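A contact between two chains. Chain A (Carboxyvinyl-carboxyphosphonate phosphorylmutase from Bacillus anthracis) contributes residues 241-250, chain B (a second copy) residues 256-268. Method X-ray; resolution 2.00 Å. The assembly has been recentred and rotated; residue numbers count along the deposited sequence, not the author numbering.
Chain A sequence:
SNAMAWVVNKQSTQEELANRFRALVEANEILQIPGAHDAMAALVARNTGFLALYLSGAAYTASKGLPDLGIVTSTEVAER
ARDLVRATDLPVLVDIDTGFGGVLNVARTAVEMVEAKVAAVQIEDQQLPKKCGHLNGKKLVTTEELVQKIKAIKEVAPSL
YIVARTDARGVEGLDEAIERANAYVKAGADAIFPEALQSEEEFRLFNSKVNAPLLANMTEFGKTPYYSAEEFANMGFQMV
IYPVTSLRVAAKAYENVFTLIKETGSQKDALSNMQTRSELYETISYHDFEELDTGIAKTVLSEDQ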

# COMPACT_ATOMS: atom_id res chain seq x y z
N ILE A 241 15.37 -7.33 11.99
CA ILE A 241 14.37 -6.76 11.11
C ILE A 241 14.78 -6.81 9.64
O ILE A 241 15.96 -6.71 9.30
CB ILE A 241 14.05 -5.30 11.49
CG1 ILE A 241 15.31 -4.45 11.42
CG2 ILE A 241 13.44 -5.24 12.89
CD1 ILE A 241 15.06 -2.99 11.73
N TYR A 242 13.78 -6.96 8.77
CA TYR A 242 13.96 -6.89 7.33
C TYR A 242 13.00 -5.82 6.84
O TYR A 242 11.94 -6.12 6.29
CB TYR A 242 13.66 -8.26 6.69
CG TYR A 242 14.42 -9.40 7.33
CD1 TYR A 242 15.62 -9.85 6.79
CD2 TYR A 242 13.95 -10.04 8.47
CE1 TYR A 242 16.33 -10.89 7.37
CE2 TYR A 242 14.65 -11.08 9.05
CZ TYR A 242 15.84 -11.50 8.50
OH TYR A 242 16.53 -12.53 9.08
N PRO A 243 13.37 -4.55 7.04
CA PRO A 243 12.48 -3.38 7.05
C PRO A 243 11.83 -3.03 5.72
O PRO A 243 10.64 -2.70 5.70
CB PRO A 243 13.41 -2.23 7.47
CG PRO A 243 14.61 -2.87 8.04
CD PRO A 243 14.77 -4.15 7.30
N VAL A 244 12.59 -3.07 4.64
CA VAL A 244 12.13 -2.47 3.39
C VAL A 244 11.96 -3.51 2.28
O VAL A 244 11.50 -3.19 1.18
CB VAL A 244 13.12 -1.38 2.94
CG1 VAL A 244 12.49 -0.47 1.90
CG2 VAL A 244 13.54 -0.55 4.14
N THR A 245 12.29 -4.75 2.60
CA THR A 245 12.29 -5.84 1.64
C THR A 245 10.96 -5.97 0.90
O THR A 245 10.94 -6.15 -0.31
CB THR A 245 12.59 -7.17 2.33
OG1 THR A 245 13.65 -6.99 3.28
CG2 THR A 245 13.01 -8.21 1.31
N SER A 246 9.86 -5.85 1.63
CA SER A 246 8.52 -6.01 1.05
C SER A 246 8.27 -5.03 -0.09
O SER A 246 7.69 -5.39 -1.10
CB SER A 246 7.44 -5.85 2.13
OG SER A 246 7.40 -4.52 2.62
N LEU A 247 8.73 -3.79 0.08
CA LEU A 247 8.53 -2.76 -0.94
C LEU A 247 9.53 -2.89 -2.08
O LEU A 247 9.21 -2.59 -3.23
CB LEU A 247 8.60 -1.37 -0.31
CG LEU A 247 8.47 -0.18 -1.28
CD1 LEU A 247 7.47 0.83 -0.76
CD2 LEU A 247 9.83 0.47 -1.49
N ARG A 248 10.74 -3.35 -1.77
CA ARG A 248 11.77 -3.52 -2.77
C ARG A 248 11.37 -4.54 -3.83
O ARG A 248 11.54 -4.31 -5.02
CB ARG A 248 13.09 -3.96 -2.13
CG ARG A 248 13.71 -2.94 -1.21
CD ARG A 248 15.22 -3.04 -1.27
NE ARG A 248 15.87 -2.53 -0.07
CZ ARG A 248 16.22 -1.27 0.12
NH1 ARG A 248 15.96 -0.36 -0.82
NH2 ARG A 248 16.82 -0.90 1.24
N VAL A 249 10.83 -5.67 -3.37
CA VAL A 249 10.41 -6.74 -4.28
C VAL A 249 9.13 -6.38 -5.02
O VAL A 249 8.94 -6.77 -6.17
CB VAL A 249 10.22 -8.08 -3.53
CG1 VAL A 249 11.55 -8.60 -3.02
CG2 VAL A 249 9.24 -7.92 -2.38
N ALA A 250 8.25 -5.62 -4.36
CA ALA A 250 6.99 -5.22 -4.96
C ALA A 250 7.23 -4.23 -6.08
O ALA A 250 6.63 -4.32 -7.15
CB ALA A 250 6.08 -4.62 -3.91
N ASN B 256 7.24 -15.13 -1.96
CA ASN B 256 8.51 -15.74 -2.31
C ASN B 256 9.67 -15.26 -1.46
O ASN B 256 10.52 -16.05 -1.05
CB ASN B 256 8.81 -15.53 -3.80
CG ASN B 256 7.91 -16.35 -4.70
OD1 ASN B 256 7.32 -17.34 -4.27
ND2 ASN B 256 7.80 -15.94 -5.95
N VAL B 257 9.71 -13.96 -1.18
CA VAL B 257 10.82 -13.44 -0.40
C VAL B 257 10.66 -13.77 1.08
O VAL B 257 11.64 -14.06 1.76
CB VAL B 257 11.03 -11.92 -0.63
CG1 VAL B 257 9.93 -11.10 0.02
CG2 VAL B 257 12.40 -11.50 -0.12
N PHE B 258 9.42 -13.77 1.57
CA PHE B 258 9.17 -14.08 2.97
C PHE B 258 9.47 -15.54 3.28
O PHE B 258 10.01 -15.86 4.34
CB PHE B 258 7.73 -13.75 3.35
CG PHE B 258 7.47 -12.29 3.54
CD1 PHE B 258 8.43 -11.48 4.11
CD2 PHE B 258 6.28 -11.72 3.14
CE1 PHE B 258 8.20 -10.13 4.29
CE2 PHE B 258 6.04 -10.38 3.30
CZ PHE B 258 7.01 -9.58 3.88
N THR B 259 9.11 -16.41 2.35
CA THR B 259 9.39 -17.83 2.49
C THR B 259 10.89 -18.02 2.49
O THR B 259 11.43 -18.79 3.28
CB THR B 259 8.78 -18.63 1.32
OG1 THR B 259 7.35 -18.50 1.36
CG2 THR B 259 9.15 -20.08 1.42
N LEU B 260 11.56 -17.29 1.60
CA LEU B 260 13.01 -17.32 1.51
C LEU B 260 13.62 -16.93 2.85
O LEU B 260 14.47 -17.64 3.37
CB LEU B 260 13.48 -16.37 0.41
CG LEU B 260 14.99 -16.29 0.20
CD1 LEU B 260 15.54 -17.60 -0.35
CD2 LEU B 260 15.34 -15.13 -0.72
N ILE B 261 13.17 -15.82 3.41
CA ILE B 261 13.71 -15.36 4.69
C ILE B 261 13.38 -16.33 5.82
O ILE B 261 14.24 -16.64 6.65
CB ILE B 261 13.16 -13.97 5.05
CG1 ILE B 261 13.55 -12.96 3.98
CG2 ILE B 261 13.69 -13.54 6.40
CD1 ILE B 261 12.90 -11.62 4.16
N LYS B 262 12.15 -16.81 5.83
CA LYS B 262 11.69 -17.71 6.88
C LYS B 262 12.47 -19.02 6.89
O LYS B 262 12.79 -19.56 7.95
CB LYS B 262 10.20 -18.01 6.73
CG LYS B 262 9.61 -18.79 7.90
CD LYS B 262 10.04 -18.16 9.22
CE LYS B 262 9.58 -18.98 10.41
NZ LYS B 262 8.10 -19.02 10.51
N GLU B 263 12.78 -19.53 5.71
CA GLU B 263 13.32 -20.88 5.60
C GLU B 263 14.82 -20.94 5.32
O GLU B 263 15.45 -21.97 5.58
CB GLU B 263 12.52 -21.68 4.57
CG GLU B 263 11.03 -21.75 4.92
CD GLU B 263 10.20 -22.51 3.89
OE1 GLU B 263 10.79 -23.10 2.96
OE2 GLU B 263 8.96 -22.52 4.02
N THR B 264 15.39 -19.86 4.81
CA THR B 264 16.84 -19.78 4.59
C THR B 264 17.50 -19.08 5.76
O THR B 264 18.64 -19.37 6.13
CB THR B 264 17.18 -19.02 3.29
OG1 THR B 264 16.80 -19.81 2.16
CG2 THR B 264 18.66 -18.71 3.19
N GLY B 265 16.76 -18.15 6.36
CA GLY B 265 17.30 -17.30 7.40
C GLY B 265 17.81 -16.01 6.79
O GLY B 265 18.27 -15.13 7.51
N SER B 266 17.73 -15.90 5.47
CA SER B 266 18.27 -14.74 4.78
C SER B 266 17.67 -14.46 3.40
O SER B 266 17.15 -15.36 2.74
CB SER B 266 19.78 -14.86 4.66
OG SER B 266 20.32 -13.70 4.05
N GLN B 267 17.76 -13.20 2.97
CA GLN B 267 17.18 -12.75 1.71
C GLN B 267 18.21 -12.62 0.58
O GLN B 267 17.90 -12.05 -0.47
CB GLN B 267 16.46 -11.41 1.90
CG GLN B 267 17.37 -10.19 1.99
CD GLN B 267 17.87 -9.92 3.40
OE1 GLN B 267 18.46 -10.79 4.04
NE2 GLN B 267 17.65 -8.71 3.88
N LYS B 268 19.41 -13.16 0.79
CA LYS B 268 20.51 -13.06 -0.18
C LYS B 268 20.12 -13.43 -1.60
O LYS B 268 20.54 -12.79 -2.56
CB LYS B 268 21.66 -13.99 0.22
CG LYS B 268 22.18 -13.81 1.62
CD LYS B 268 22.45 -15.15 2.28
CE LYS B 268 23.76 -15.75 1.86
NZ LYS B 268 24.03 -17.01 2.61
O HOH W 1 19.07 -12.32 8.21

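This is a small, largely apolar contact, burying 388 Å² over both sides, in which a tyrosine at the end of a strand and one side of the helix after it pack against a helix and its C-terminal exit from the second copy, with no clear direct hydrogen bond across and one water joining the polar margin.

The two helices run closer to antiparallel than parallel, at 137° between their N-to-C directions, and their axes come no nearer than 10.6 Å. At that separation the side chains must fill the gap, and small and beta-branched ones do much of the filling. A:Val249 and B:Val257 have the nearest CA atoms, 7.8 Å apart, and both point their CA-to-CB bonds toward the partner; A:Val249 CG2 meets B:Val257 CG1 at 4.0 Å. One turn earlier in chain A, A:Thr245 presents its methyl, with CG2 lying 3.6 Å from B:Val257 CG2 and 4.4 Å from B:Ile261 CD1. The threonine thus offers a carbon surface to this seam while its OG1 is hydrogen-bonded elsewhere in the structure. On chain B, B:Val257 and B:Ile261 are four residues apart, so the helical repeat puts both on the same side, and the backbone bond from B:Ile261 N to B:Val257 O, 2.9 Å, ties the two turns together.

A:Tyr242 gives up the most area of any residue here, 94 Å². B:Ile261 CG2 sits over one face of the A:Tyr242 ring, 3.7 Å from its centroid and 15° off the normal, a CH-pi contact. The B:Gln267 amide approaches at the edge instead, with NE2 3.7 Å from A:Tyr242 CD1; that nitrogen finds its hydrogen bond elsewhere. Face and edge are therefore covered by different residues, one from the helix and one from the segment beyond it.

That segment is reached through B:Gly265, whose positive phi of 93° takes the chain out of the helix. At these backbone angles a CB would be jammed against the preceding carbonyl O, so the turn itself calls for glycine, without any need to invoke crowding from chain A. Its own carbonyl takes part in the contact: water 1 donates to B:Gly265 O at 3.0 Å and hydrogen-bonds with A:Tyr242 OH at 2.7 Å, linking the phenol to the helix exit.

B:Phe258 extends the packing differently. Its CA-to-CB bond points sideways, yet the ring end comes nearer, bringing B:Phe258 CZ to 4.1 Å from A:Ser246 CB.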